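Local coordinates for protein carboxylesterase SOBER1 (PDB 6AVX) that hydrolyses short-chain carboxylic esters, shows phospholipase A2 activity on phosphatidylcholine, and restrains the plant hypersensitive response triggered by the bacterial effector AvrBsT, at residues A[40-45]-A[55-60]; A[80-85]-A[111-116]; A[88-93]-A[119-124]; A[59-64]-A[72-77]. The protein carries 1 engineered substitution. One frame throughout, in Å; residues are numbered along the deposited sequence. Where two conformers were deposited one is given.

Contact 2 is the buried one of the four, an entirely apolar crossing of helices 75-94 and 109-120 in the middle of the domain. Contact 3 joins helix 75-94 to the loop that follows helix 109-120, near the surface, and there a tyrosine-aspartate hydrogen bond adds to the hydrophobic packing. Contacts 1 and 4, both partly buried, share Trp59 and Phe60. Contact 1 joins loop and strand ends through backbone carbonyls and a guanidinium packed between a phenyl ring and a serine CB; contact 4 fastens a loop to the start of helix 75-94 through a serine hydroxyl and two bridging waters. Trp59 connects two regions: one indole face rests on Leu113 of contact 2, the other belongs to contact 1.

Contact 1: residues A[40-45]-A[55-60]; sequences FPSAPF and VMRSWF
Arg57 and Ser58 each donate a hydrogen bond to a backbone carbonyl of 40-45. Arg57 NH2 reaches Ala43 O at 2.8 Å, with the oxygen practically in the guanidinium plane, although the donor is tilted 26° from the carbonyl plane. One residue on, Ser58 N binds Pro44 O at 3.0 Å, and the same oxygen also receives a CA-H...O contact from Arg57.

Phe45 and Arg57 form a non-hydrogen-bonded antiparallel pair where the hairpin of strands 45-48 and 54-57 opens into loops; this excursion leads out of the alpha/beta-hydrolase sheet beyond strand 37-39. The two side chains share a face of the hairpin. Arg57 CG, anti to its carbonyl carbon (chi1 -68°), sits over the Phe45 ring, 4.0 Å from its centroid in a CH-pi contact. The guanidinium further out is sandwiched: Phe45 CE2 lies 3.3 Å above one face and Ser42 CB 3.6 Å above the other, while the phenyl and guanidinium planes stand 41° apart.

Hydrophobic contacts fill the rest. Ala43 CB is centred over the six-membered ring of Trp59, 3.6 Å from the centroid, and Pro41 CG touches Trp59 CH2 at 3.8 Å. The indole NE1 is tied to His12 O. The Trp59 side chain lies about 9 Å from that of Ser108, the probable nucleophile.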
loop_
_atom_site.group_PDB
_atom_site.type_symbol
_atom_site.label_atom_id
_atom_site.label_comp_id
_atom_site.label_asym_id
_atom_site.label_seq_id
_atom_site.Cartn_x
_atom_site.Cartn_y
_atom_site.Cartn_z
ATOM N N PHE A 40 5.289 10.996 -4.543
ATOM C CA PHE A 40 5.923 10.346 -3.404
ATOM C C PHE A 40 5.795 11.289 -2.212
ATOM O O PHE A 40 6.727 12.053 -1.921
ATOM C CB PHE A 40 7.397 10.076 -3.689
ATOM C CG PHE A 40 7.646 8.987 -4.709
ATOM C CD1 PHE A 40 8.018 7.732 -4.304
ATOM C CD2 PHE A 40 7.519 9.233 -6.076
ATOM C CE1 PHE A 40 8.252 6.730 -5.227
ATOM C CE2 PHE A 40 7.774 8.224 -6.997
ATOM C CZ PHE A 40 8.132 6.989 -6.564
ATOM N N PRO A 41 4.666 11.266 -1.504
ATOM C CA PRO A 41 4.486 12.143 -0.336
ATOM C C PRO A 41 5.343 11.675 0.826
ATOM O O PRO A 41 5.884 10.563 0.828
ATOM C CB PRO A 41 2.995 12.007 -0.016
ATOM C CG PRO A 41 2.662 10.630 -0.484
ATOM C CD PRO A 41 3.467 10.458 -1.753
ATOM N N SER A 42 5.441 12.523 1.859
ATOM C CA SER A 42 6.182 12.193 3.068
ATOM C C SER A 42 5.253 12.238 4.270
ATOM O O SER A 42 4.507 13.209 4.450
ATOM C CB SER A 42 7.329 13.166 3.285
ATOM O OG SER A 42 8.317 12.972 2.299
ATOM N N ALA A 43 5.311 11.205 5.091
ATOM C CA ALA A 43 4.475 11.141 6.268
ATOM C C ALA A 43 4.895 12.217 7.274
ATOM O O ALA A 43 6.058 12.621 7.321
ATOM C CB ALA A 43 4.605 9.775 6.944
ATOM N N PRO A 44 3.983 12.650 8.134
ATOM C CA PRO A 44 4.354 13.577 9.205
ATOM C C PRO A 44 5.268 12.922 10.213
ATOM O O PRO A 44 5.351 11.695 10.330
ATOM C CB PRO A 44 3.017 13.922 9.872
ATOM C CG PRO A 44 1.957 13.495 8.899
ATOM C CD PRO A 44 2.559 12.293 8.208
ATOM N N PHE A 45 5.943 13.777 10.981
ATOM C CA PHE A 45 6.723 13.348 12.139
ATOM C C PHE A 45 5.777 13.045 13.294
ATOM O O PHE A 45 5.164 13.953 13.871
ATOM C CB PHE A 45 7.732 14.430 12.525
ATOM C CG PHE A 45 8.874 14.525 11.570
ATOM C CD1 PHE A 45 9.896 13.593 11.614
ATOM C CD2 PHE A 45 8.914 15.499 10.599
ATOM C CE1 PHE A 45 10.942 13.639 10.723
ATOM C CE2 PHE A 45 9.982 15.558 9.696
ATOM C CZ PHE A 45 10.984 14.612 9.761
ATOM N N VAL A 55 10.181 10.063 17.740
ATOM C CA VAL A 55 9.503 10.740 16.648
ATOM C C VAL A 55 10.254 10.495 15.347
ATOM O O VAL A 55 11.485 10.594 15.281
ATOM C CB VAL A 55 9.383 12.243 16.963
ATOM C CG1 VAL A 55 8.930 13.031 15.737
ATOM C CG2 VAL A 55 8.440 12.462 18.151
ATOM N N MET A 56 9.505 10.190 14.293
ATOM C CA MET A 56 10.059 9.943 12.970
ATOM C C MET A 56 8.910 10.047 11.985
ATOM O O MET A 56 7.746 10.072 12.379
ATOM C CB MET A 56 10.715 8.558 12.922
ATOM C CG MET A 56 9.762 7.418 13.274
ATOM S SD MET A 56 10.619 5.887 13.673
ATOM C CE MET A 56 11.469 6.365 15.184
ATOM N N ARG A 57 9.230 10.092 10.705
ATOM C CA ARG A 57 8.159 10.086 9.720
ATOM C C ARG A 57 7.431 8.757 9.820
ATOM O O ARG A 57 8.053 7.687 9.781
ATOM C CB ARG A 57 8.706 10.277 8.316
ATOM C CG ARG A 57 9.294 11.638 8.067
ATOM C CD ARG A 57 9.334 11.946 6.565
ATOM N NE ARG A 57 9.969 13.237 6.291
ATOM C CZ ARG A 57 9.376 14.411 6.430
ATOM N NH1 ARG A 57 10.060 15.524 6.193
ATOM N NH2 ARG A 57 8.111 14.509 6.781
ATOM N N SER A 58 6.116 8.809 9.968
ATOM C CA SER A 58 5.325 7.607 10.193
ATOM C C SER A 58 3.891 7.887 9.780
ATOM O O SER A 58 3.285 8.856 10.244
ATOM C CB SER A 58 5.362 7.245 11.669
ATOM O OG SER A 58 4.533 6.130 11.905
ATOM N N TRP A 59 3.336 7.030 8.919
ATOM C CA TRP A 59 1.966 7.241 8.472
ATOM C C TRP A 59 0.952 7.072 9.593
ATOM O O TRP A 59 -0.075 7.750 9.603
ATOM C CB TRP A 59 1.620 6.298 7.314
ATOM C CG TRP A 59 2.409 6.568 6.073
ATOM C CD1 TRP A 59 3.398 5.792 5.545
ATOM C CD2 TRP A 59 2.293 7.711 5.219
ATOM N NE1 TRP A 59 3.905 6.390 4.421
ATOM C CE2 TRP A 59 3.251 7.567 4.198
ATOM C CE3 TRP A 59 1.480 8.844 5.214
ATOM C CZ2 TRP A 59 3.421 8.516 3.192
ATOM C CZ3 TRP A 59 1.660 9.779 4.220
ATOM C CH2 TRP A 59 2.612 9.607 3.225
ATOM N N PHE A 60 1.166 6.112 10.492
ATOM C CA PHE A 60 0.230 5.786 11.562
ATOM C C PHE A 60 1.019 4.995 12.602
ATOM O O PHE A 60 2.066 4.437 12.302
ATOM C CB PHE A 60 -0.986 5.013 11.032
ATOM C CG PHE A 60 -0.642 3.709 10.353
ATOM C CD1 PHE A 60 -0.406 2.568 11.107
ATOM C CD2 PHE A 60 -0.581 3.598 8.969
ATOM C CE1 PHE A 60 -0.085 1.355 10.487
ATOM C CE2 PHE A 60 -0.272 2.375 8.353
ATOM C CZ PHE A 60 -0.028 1.265 9.117
#

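Contact 2: residues A[80-85]-A[111-116]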
loop_
_atom_site.group_PDB
_atom_site.type_symbol
_atom_site.label_atom_id
_atom_site.label_comp_id
_atom_site.label_asym_id
_atom_site.label_seq_id
_atom_site.Cartn_x
_atom_site.Cartn_y
_atom_site.Cartn_z
ATOM N N GLU A 80 -6.654 8.430 10.166
ATOM C CA GLU A 80 -6.050 9.737 9.935
ATOM C C GLU A 80 -5.201 9.707 8.677
ATOM O O GLU A 80 -5.249 10.624 7.846
ATOM C CB GLU A 80 -5.199 10.124 11.152
ATOM C CG GLU A 80 -4.270 11.322 10.963
ATOM C CD GLU A 80 -4.982 12.652 10.938
ATOM O OE1 GLU A 80 -4.274 13.666 10.790
ATOM O OE2 GLU A 80 -6.229 12.698 11.061
ATOM N N ALA A 81 -4.401 8.654 8.526
ATOM C CA ALA A 81 -3.556 8.565 7.360
ATOM C C ALA A 81 -4.397 8.373 6.116
ATOM O O ALA A 81 -4.105 8.980 5.097
ATOM C CB ALA A 81 -2.537 7.441 7.533
ATOM N N VAL A 82 -5.456 7.551 6.196
ATOM C CA VAL A 82 -6.331 7.341 5.041
ATOM C C VAL A 82 -6.940 8.658 4.598
ATOM O O VAL A 82 -7.059 8.925 3.404
ATOM C CB VAL A 82 -7.414 6.283 5.341
ATOM C CG1 VAL A 82 -8.475 6.279 4.264
ATOM C CG2 VAL A 82 -6.799 4.889 5.444
ATOM N N LYS A 83 -7.337 9.504 5.551
ATOM C CA LYS A 83 -7.940 10.785 5.202
ATOM C C LYS A 83 -7.010 11.593 4.313
ATOM O O LYS A 83 -7.441 12.188 3.319
ATOM C CB LYS A 83 -8.270 11.565 6.474
ATOM C CG LYS A 83 -8.940 12.897 6.233
ATOM C CD LYS A 83 -9.141 13.612 7.571
ATOM C CE LYS A 83 -9.699 15.016 7.400
ATOM N NZ LYS A 83 -9.799 15.731 8.708
ATOM N N ASN A 84 -5.727 11.625 4.649
ATOM C CA ASN A 84 -4.791 12.386 3.839
ATOM C C ASN A 84 -4.572 11.754 2.472
ATOM O O ASN A 84 -4.514 12.466 1.465
ATOM C CB ASN A 84 -3.469 12.530 4.568
ATOM C CG ASN A 84 -2.419 13.114 3.689
ATOM O OD1 ASN A 84 -1.511 12.413 3.230
ATOM N ND2 ASN A 84 -2.559 14.395 3.387
ATOM N N VAL A 85 -4.416 10.424 2.409
ATOM C CA VAL A 85 -4.283 9.771 1.106
ATOM C C VAL A 85 -5.501 10.061 0.246
ATOM O O VAL A 85 -5.382 10.382 -0.939
ATOM C CB VAL A 85 -4.043 8.259 1.271
ATOM C CG1 VAL A 85 -4.081 7.558 -0.085
ATOM C CG2 VAL A 85 -2.728 7.983 1.974
ATOM N N GLY A 111 2.524 0.055 2.532
ATOM C CA GLY A 111 1.680 -0.968 1.930
ATOM C C GLY A 111 0.404 -1.209 2.722
ATOM O O GLY A 111 -0.675 -1.356 2.144
ATOM N N ALA A 112 0.508 -1.269 4.048
ATOM C CA ALA A 112 -0.685 -1.310 4.886
ATOM C C ALA A 112 -1.577 -0.107 4.604
ATOM O O ALA A 112 -2.802 -0.235 4.484
ATOM C CB ALA A 112 -0.264 -1.354 6.350
ATOM N N LEU A 113 -0.973 1.069 4.468
ATOM C CA LEU A 113 -1.761 2.262 4.184
ATOM C C LEU A 113 -2.375 2.208 2.802
ATOM O O LEU A 113 -3.516 2.651 2.611
ATOM C CB LEU A 113 -0.905 3.514 4.347
ATOM C CG LEU A 113 -1.627 4.833 4.088
ATOM C CD1 LEU A 113 -2.874 4.984 4.928
ATOM C CD2 LEU A 113 -0.669 5.974 4.330
ATOM N N THR A 114 -1.641 1.687 1.829
ATOM C CA THR A 114 -2.196 1.470 0.494
ATOM C C THR A 114 -3.471 0.651 0.571
ATOM O O THR A 114 -4.495 1.009 -0.024
ATOM C CB THR A 114 -1.162 0.768 -0.408
ATOM O OG1 THR A 114 -0.110 1.681 -0.727
ATOM C CG2 THR A 114 -1.767 0.259 -1.703
ATOM N N LEU A 115 -3.408 -0.471 1.279
ATOM C CA LEU A 115 -4.567 -1.338 1.366
ATOM C C LEU A 115 -5.749 -0.610 1.981
ATOM O O LEU A 115 -6.865 -0.640 1.447
ATOM C CB LEU A 115 -4.219 -2.570 2.191
ATOM C CG LEU A 115 -5.317 -3.631 2.153
ATOM C CD1 LEU A 115 -5.272 -4.399 0.851
ATOM C CD2 LEU A 115 -5.206 -4.570 3.341
ATOM N N ALA A 116 -5.531 0.023 3.127
ATOM C CA ALA A 116 -6.618 0.721 3.800
ATOM C C ALA A 116 -7.196 1.818 2.922
ATOM O O ALA A 116 -8.422 2.020 2.869
ATOM C CB ALA A 116 -6.102 1.313 5.106
#
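Leu113 meets Ala81, Val82 and Val85 through its two methyls, and the flat group that borders this cluster is the indole of Trp59. Leu113 CD2 lies above one face of that indole, 3.5 Å from Trp59 CD2 and offset to the rim, beyond that atom; Ala43 occupies the opposite face. A second ring, that of Phe60, brings its CZ to 3.8 Å from Ala112 CB on the same helix turn.

Leu113 has CG anti to its backbone N (chi1 -179°), and both of its methyls lie against Ala81 CB. CD1 is the closer, at 3.6 Å from Ala81 CB, and it also lies beside Val82, whose CG2 is 4.0 Å away. CD2 in addition meets Val85 CG2 at 3.7 Å, the two side chains reaching toward each other tip to tip. Ala116, about a turn after Leu113, meets Val82 CG2 with its CB at 3.7 Å, so this valine methyl touches both Leu113 and Ala116.

The small side chains of Ala81 and Ala116 both point at the facing helix, and the short segment axes approach to 9.7 Å with a crossing angle of -71°. Val85 and Leu113 both also rest on Leu11 of strand 7-11, while Ala116 packs on Phe137. This is the helix layer of an alpha/beta-hydrolase: helix 109-120 springs from the probable nucleophile elbow at Ser108, and helix 75-94 packs across it on the same side of the parallel sheet.

Contact 3: residues A[88-93]-A[119-124]; sequences IIDQEI and LLYPKT
Tyr121 reaches across to Ile89, Asp90 and Ile93, joining the loop that leaves helix 109-120, the helix after the probable nucleophile elbow of this alpha/beta-hydrolase, to the C-terminal half of helix 75-94. Its CB already points at that helix, and chi1 (-160°) places CG anti to the backbone N. Pro122 CD lies 3.4 Å above one face of the ring. In the conformer of Ile89 given here, CG2 comes over the other face, near CZ, in a CH-pi contact; a second conformer was deposited, which leaves this half of the grip less certain. His86, a turn earlier on the helix, meets the ring edge-to-face. Farther out along the ring, CE1 touches Ile93 CD1 at 3.9 Å. At the tip, Tyr121 OH donates to Asp90 OD1 over 2.6 Å, a short bond. Asp90 OD1 accepts with its anti lone pair, the one directed away from OD2, and the carboxylate is turned 47° from the ring plane. The negative charge beside it would probably polarise the phenol O-H. Lys123 extends its chain past Ile93 in the opposite direction, bringing NZ to 4.2 Å from Ile93 CG2.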
loop_
_atom_site.group_PDB
_atom_site.type_symbol
_atom_site.label_atom_id
_atom_site.label_comp_id
_atom_site.label_asym_id
_atom_site.label_seq_id
_atom_site.Cartn_x
_atom_site.Cartn_y
_atom_site.Cartn_z
ATOM N N ILE A 88 -5.424 13.404 -1.425
ATOM C CA ILE A 88 -4.557 13.412 -2.601
ATOM C C ILE A 88 -5.288 12.813 -3.793
ATOM O O ILE A 88 -5.271 13.361 -4.904
ATOM C CB ILE A 88 -3.254 12.649 -2.306
ATOM C CG1 ILE A 88 -2.417 13.388 -1.255
ATOM C CG2 ILE A 88 -2.450 12.422 -3.598
ATOM C CD1 ILE A 88 -1.241 12.584 -0.720
ATOM N N ILE A 89 -5.921 11.658 -3.591
ATOM C CA ILE A 89 -6.630 10.995 -4.683
ATOM C C ILE A 89 -7.782 11.866 -5.161
ATOM O O ILE A 89 -8.003 12.020 -6.371
ATOM C CB ILE A 89 -7.122 9.601 -4.252
ATOM C CG1 ILE A 89 -5.957 8.701 -3.808
ATOM C CG2 ILE A 89 -7.891 8.941 -5.394
ATOM C CD1 ILE A 89 -6.396 7.533 -2.957
ATOM N N ASP A 90 -8.554 12.416 -4.217
ATOM C CA ASP A 90 -9.671 13.296 -4.560
ATOM C C ASP A 90 -9.211 14.423 -5.473
ATOM O O ASP A 90 -9.883 14.760 -6.458
ATOM C CB ASP A 90 -10.262 13.934 -3.301
ATOM C CG ASP A 90 -11.115 12.992 -2.467
ATOM O OD1 ASP A 90 -11.437 11.869 -2.885
ATOM O OD2 ASP A 90 -11.492 13.449 -1.365
ATOM N N GLN A 91 -8.094 15.050 -5.135
ATOM C CA GLN A 91 -7.634 16.195 -5.917
ATOM C C GLN A 91 -7.196 15.771 -7.315
ATOM O O GLN A 91 -7.493 16.460 -8.304
ATOM C CB GLN A 91 -6.501 16.896 -5.182
ATOM C CG GLN A 91 -5.915 18.095 -5.929
ATOM C CD GLN A 91 -6.903 19.232 -6.084
ATOM O OE1 GLN A 91 -7.916 19.296 -5.384
ATOM N NE2 GLN A 91 -6.609 20.143 -7.007
ATOM N N GLU A 92 -6.496 14.643 -7.430
ATOM C CA GLU A 92 -6.081 14.165 -8.741
ATOM C C GLU A 92 -7.292 13.871 -9.621
ATOM O O GLU A 92 -7.310 14.237 -10.804
ATOM C CB GLU A 92 -5.193 12.936 -8.572
ATOM C CG GLU A 92 -4.638 12.351 -9.853
ATOM C CD GLU A 92 -3.632 13.244 -10.582
ATOM O OE1 GLU A 92 -3.045 14.161 -9.969
ATOM O OE2 GLU A 92 -3.440 13.007 -11.792
ATOM N N ILE A 93 -8.319 13.221 -9.064
ATOM C CA ILE A 93 -9.530 12.941 -9.828
ATOM C C ILE A 93 -10.269 14.240 -10.155
ATOM O O ILE A 93 -10.782 14.412 -11.270
ATOM C CB ILE A 93 -10.397 11.896 -9.092
ATOM C CG1 ILE A 93 -9.682 10.541 -9.107
ATOM C CG2 ILE A 93 -11.794 11.782 -9.726
ATOM C CD1 ILE A 93 -10.276 9.498 -8.168
ATOM N N LEU A 119 -9.281 0.323 -0.070
ATOM C CA LEU A 119 -10.512 -0.373 0.312
ATOM C C LEU A 119 -11.574 0.574 0.846
ATOM O O LEU A 119 -12.759 0.209 0.858
ATOM C CB LEU A 119 -10.217 -1.449 1.364
ATOM C CG LEU A 119 -9.298 -2.598 0.947
ATOM C CD1 LEU A 119 -8.955 -3.494 2.136
ATOM C CD2 LEU A 119 -9.940 -3.402 -0.154
ATOM N N LEU A 120 -11.185 1.747 1.305
ATOM C CA LEU A 120 -12.137 2.724 1.814
ATOM C C LEU A 120 -12.462 3.819 0.806
ATOM O O LEU A 120 -13.272 4.695 1.111
ATOM C CB LEU A 120 -11.621 3.336 3.120
ATOM C CG LEU A 120 -11.685 2.363 4.300
ATOM C CD1 LEU A 120 -10.797 2.827 5.440
ATOM C CD2 LEU A 120 -13.142 2.190 4.797
ATOM N N TYR A 121 -11.851 3.810 -0.374
ATOM C CA TYR A 121 -12.103 4.886 -1.325
ATOM C C TYR A 121 -13.464 4.677 -2.005
ATOM O O TYR A 121 -13.828 3.543 -2.322
ATOM C CB TYR A 121 -10.987 4.950 -2.394
ATOM C CG TYR A 121 -10.985 6.307 -3.047
ATOM C CD1 TYR A 121 -11.384 6.488 -4.370
ATOM C CD2 TYR A 121 -10.648 7.431 -2.322
ATOM C CE1 TYR A 121 -11.445 7.737 -4.931
ATOM C CE2 TYR A 121 -10.708 8.700 -2.882
ATOM C CZ TYR A 121 -11.109 8.837 -4.198
ATOM O OH TYR A 121 -11.188 10.099 -4.767
ATOM N N PRO A 122 -14.243 5.747 -2.241
ATOM C CA PRO A 122 -15.602 5.547 -2.778
ATOM C C PRO A 122 -15.666 5.070 -4.207
ATOM O O PRO A 122 -16.748 4.655 -4.644
ATOM C CB PRO A 122 -16.252 6.927 -2.634
ATOM C CG PRO A 122 -15.495 7.602 -1.546
ATOM C CD PRO A 122 -14.076 7.100 -1.684
ATOM N N LYS A 123 -14.570 5.134 -4.961
ATOM C CA LYS A 123 -14.540 4.784 -6.373
ATOM C C LYS A 123 -13.542 3.664 -6.644
ATOM O O LYS A 123 -12.573 3.481 -5.902
ATOM C CB LYS A 123 -14.168 6.007 -7.204
ATOM C CG LYS A 123 -15.211 7.117 -7.023
ATOM C CD LYS A 123 -14.863 8.373 -7.760
ATOM C CE LYS A 123 -15.909 9.455 -7.495
ATOM N NZ LYS A 123 -15.491 10.748 -8.064
ATOM N N THR A 124 -13.801 2.905 -7.701
ATOM C CA THR A 124 -12.847 1.913 -8.185
ATOM C C THR A 124 -11.621 2.621 -8.728
ATOM O O THR A 124 -11.730 3.550 -9.532
ATOM C CB THR A 124 -13.456 1.068 -9.306
ATOM O OG1 THR A 124 -14.736 0.564 -8.888
ATOM C CG2 THR A 124 -12.531 -0.085 -9.679
#

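Contact 4: residues A[59-64]-A[72-77]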
loop_
_atom_site.group_PDB
_atom_site.type_symbol
_atom_site.label_atom_id
_atom_site.label_comp_id
_atom_site.label_asym_id
_atom_site.label_seq_id
_atom_site.Cartn_x
_atom_site.Cartn_y
_atom_site.Cartn_z
ATOM N N TRP A 59 3.336 7.030 8.919
ATOM C CA TRP A 59 1.966 7.241 8.472
ATOM C C TRP A 59 0.952 7.072 9.593
ATOM O O TRP A 59 -0.075 7.750 9.603
ATOM C CB TRP A 59 1.620 6.298 7.314
ATOM C CG TRP A 59 2.409 6.568 6.073
ATOM C CD1 TRP A 59 3.398 5.792 5.545
ATOM C CD2 TRP A 59 2.293 7.711 5.219
ATOM N NE1 TRP A 59 3.905 6.390 4.421
ATOM C CE2 TRP A 59 3.251 7.567 4.198
ATOM C CE3 TRP A 59 1.480 8.844 5.214
ATOM C CZ2 TRP A 59 3.421 8.516 3.192
ATOM C CZ3 TRP A 59 1.660 9.779 4.220
ATOM C CH2 TRP A 59 2.612 9.607 3.225
ATOM N N PHE A 60 1.166 6.112 10.492
ATOM C CA PHE A 60 0.230 5.786 11.562
ATOM C C PHE A 60 1.019 4.995 12.602
ATOM O O PHE A 60 2.066 4.437 12.302
ATOM C CB PHE A 60 -0.986 5.013 11.032
ATOM C CG PHE A 60 -0.642 3.709 10.353
ATOM C CD1 PHE A 60 -0.406 2.568 11.107
ATOM C CD2 PHE A 60 -0.581 3.598 8.969
ATOM C CE1 PHE A 60 -0.085 1.355 10.487
ATOM C CE2 PHE A 60 -0.272 2.375 8.353
ATOM C CZ PHE A 60 -0.028 1.265 9.117
ATOM N N ASP A 61 0.520 4.940 13.828
ATOM C CA ASP A 61 1.319 4.334 14.878
ATOM C C ASP A 61 1.392 2.831 14.681
ATOM O O ASP A 61 0.420 2.191 14.271
ATOM C CB ASP A 61 0.748 4.666 16.250
ATOM C CG ASP A 61 1.729 4.407 17.374
ATOM O OD1 ASP A 61 2.951 4.309 17.125
ATOM O OD2 ASP A 61 1.241 4.323 18.525
ATOM N N VAL A 62 2.553 2.277 15.010
ATOM C CA VAL A 62 2.868 0.855 14.904
ATOM C C VAL A 62 3.209 0.397 16.319
ATOM O O VAL A 62 4.256 0.788 16.856
ATOM C CB VAL A 62 4.037 0.624 13.935
ATOM C CG1 VAL A 62 4.399 -0.857 13.874
ATOM C CG2 VAL A 62 3.693 1.173 12.551
ATOM N N PRO A 63 2.349 -0.378 16.979
ATOM C CA PRO A 63 2.616 -0.719 18.385
ATOM C C PRO A 63 3.785 -1.660 18.592
ATOM O O PRO A 63 4.482 -1.539 19.605
ATOM C CB PRO A 63 1.303 -1.366 18.855
ATOM C CG PRO A 63 0.264 -0.875 17.919
ATOM C CD PRO A 63 0.958 -0.676 16.594
ATOM N N GLU A 64 4.030 -2.581 17.667
ATOM C CA GLU A 64 4.885 -3.716 17.955
ATOM C C GLU A 64 5.543 -4.202 16.684
ATOM O O GLU A 64 4.973 -4.123 15.589
ATOM C CB GLU A 64 4.094 -4.905 18.512
ATOM C CG GLU A 64 3.894 -4.896 20.008
ATOM C CD GLU A 64 3.628 -6.287 20.562
ATOM O OE1 GLU A 64 3.652 -7.260 19.777
ATOM O OE2 GLU A 64 3.398 -6.406 21.784
ATOM N N PRO A 72 -0.695 -6.430 17.547
ATOM C CA PRO A 72 -1.574 -5.276 17.777
ATOM C C PRO A 72 -1.370 -4.166 16.749
ATOM O O PRO A 72 -0.261 -3.925 16.266
ATOM C CB PRO A 72 -1.185 -4.810 19.187
ATOM C CG PRO A 72 0.197 -5.315 19.393
ATOM C CD PRO A 72 0.279 -6.609 18.638
ATOM N N ILE A 73 -2.475 -3.485 16.434
ATOM C CA ILE A 73 -2.539 -2.398 15.450
ATOM C C ILE A 73 -3.359 -1.238 16.032
ATOM O O ILE A 73 -3.525 -1.164 17.253
ATOM C CB ILE A 73 -3.081 -2.931 14.110
ATOM C CG1 ILE A 73 -4.358 -3.744 14.353
ATOM C CG2 ILE A 73 -2.014 -3.788 13.418
ATOM C CD1 ILE A 73 -4.975 -4.337 13.113
ATOM N N ASP A 74 -3.879 -0.318 15.192
ATOM C CA ASP A 74 -4.432 0.948 15.712
ATOM C C ASP A 74 -5.253 1.667 14.628
ATOM O O ASP A 74 -4.677 2.368 13.792
ATOM C CB ASP A 74 -3.284 1.818 16.198
ATOM C CG ASP A 74 -3.746 3.122 16.805
ATOM O OD1 ASP A 74 -4.929 3.483 16.664
ATOM O OD2 ASP A 74 -2.901 3.812 17.433
ATOM N N GLU A 75 -6.598 1.584 14.723
ATOM C CA GLU A 75 -7.497 1.961 13.614
ATOM C C GLU A 75 -7.675 3.474 13.444
ATOM O O GLU A 75 -7.681 3.980 12.313
ATOM C CB GLU A 75 -8.881 1.294 13.762
ATOM C CG GLU A 75 -9.741 1.414 12.483
ATOM C CD GLU A 75 -11.219 1.096 12.686
ATOM O OE1 GLU A 75 -11.963 1.983 13.160
ATOM O OE2 GLU A 75 -11.645 -0.032 12.348
ATOM N N SER A 76 -7.899 4.216 14.531
ATOM C CA SER A 76 -8.033 5.663 14.404
ATOM C C SER A 76 -6.788 6.263 13.763
ATOM O O SER A 76 -6.875 7.233 12.991
ATOM C CB SER A 76 -8.277 6.281 15.781
ATOM O OG SER A 76 -7.289 5.856 16.704
ATOM N N SER A 77 -5.615 5.709 14.099
ATOM C CA SER A 77 -4.369 6.203 13.529
ATOM C C SER A 77 -4.300 5.900 12.035
ATOM O O SER A 77 -4.013 6.787 11.244
ATOM C CB SER A 77 -3.178 5.655 14.307
ATOM O OG SER A 77 -2.012 6.338 13.912
HETATM O O HOH W 1 -1.009 2.914 18.913
HETATM O O HOH W 2 2.208 -3.395 15.262
#
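Asp61 and Ser77 make the one direct hydrogen bond between 59-64 and 72-77, where the loop beyond the 45-57 hairpin of this alpha/beta-hydrolase folds back on the N-terminus of helix 75-94. Asp61 N donates to Ser77 OG at 2.9 Å and 162°. The hydroxyl is held there with OG anti to the backbone N of Ser77 (chi1 -169°), and it also lies 3.3 Å from Phe60 CB.

Phe60 takes the crowded position, CG between its backbone N and carbonyl carbon (chi1 59°). CB faces Ser77, and this torsion takes CG away from it; the ring rests on Gln109 and Ala112 of helix 109-120. Asp74 is the N-cap of helix 75-94, and its OD1 accepts a long, weak capping bond from Ser77 N.

At the other end, Pro63 lays CG and CD against the carbonyl of Pro72, both 3.5 Å from its O. Glu64, extended beyond CG, runs across the Pro72 ring at about a right angle and touches it with the aliphatic chain and the carboxylate. Water 2 bridges the two backbones, accepting from Glu64 N and donating to Pro72 O.

Asp61 OD2 and Asp74 OD2 lie 4.3 Å apart, a closeness of like charge that may raise the proton affinity of one of them. Thr49 OG1 also bonds to Asp61 OD2. Water 1 donates one hydrogen to each aspartate, which probably eases the repulsion, at 2.7 Å to Asp61 OD2 and 2.6 Å to Asp74 OD2.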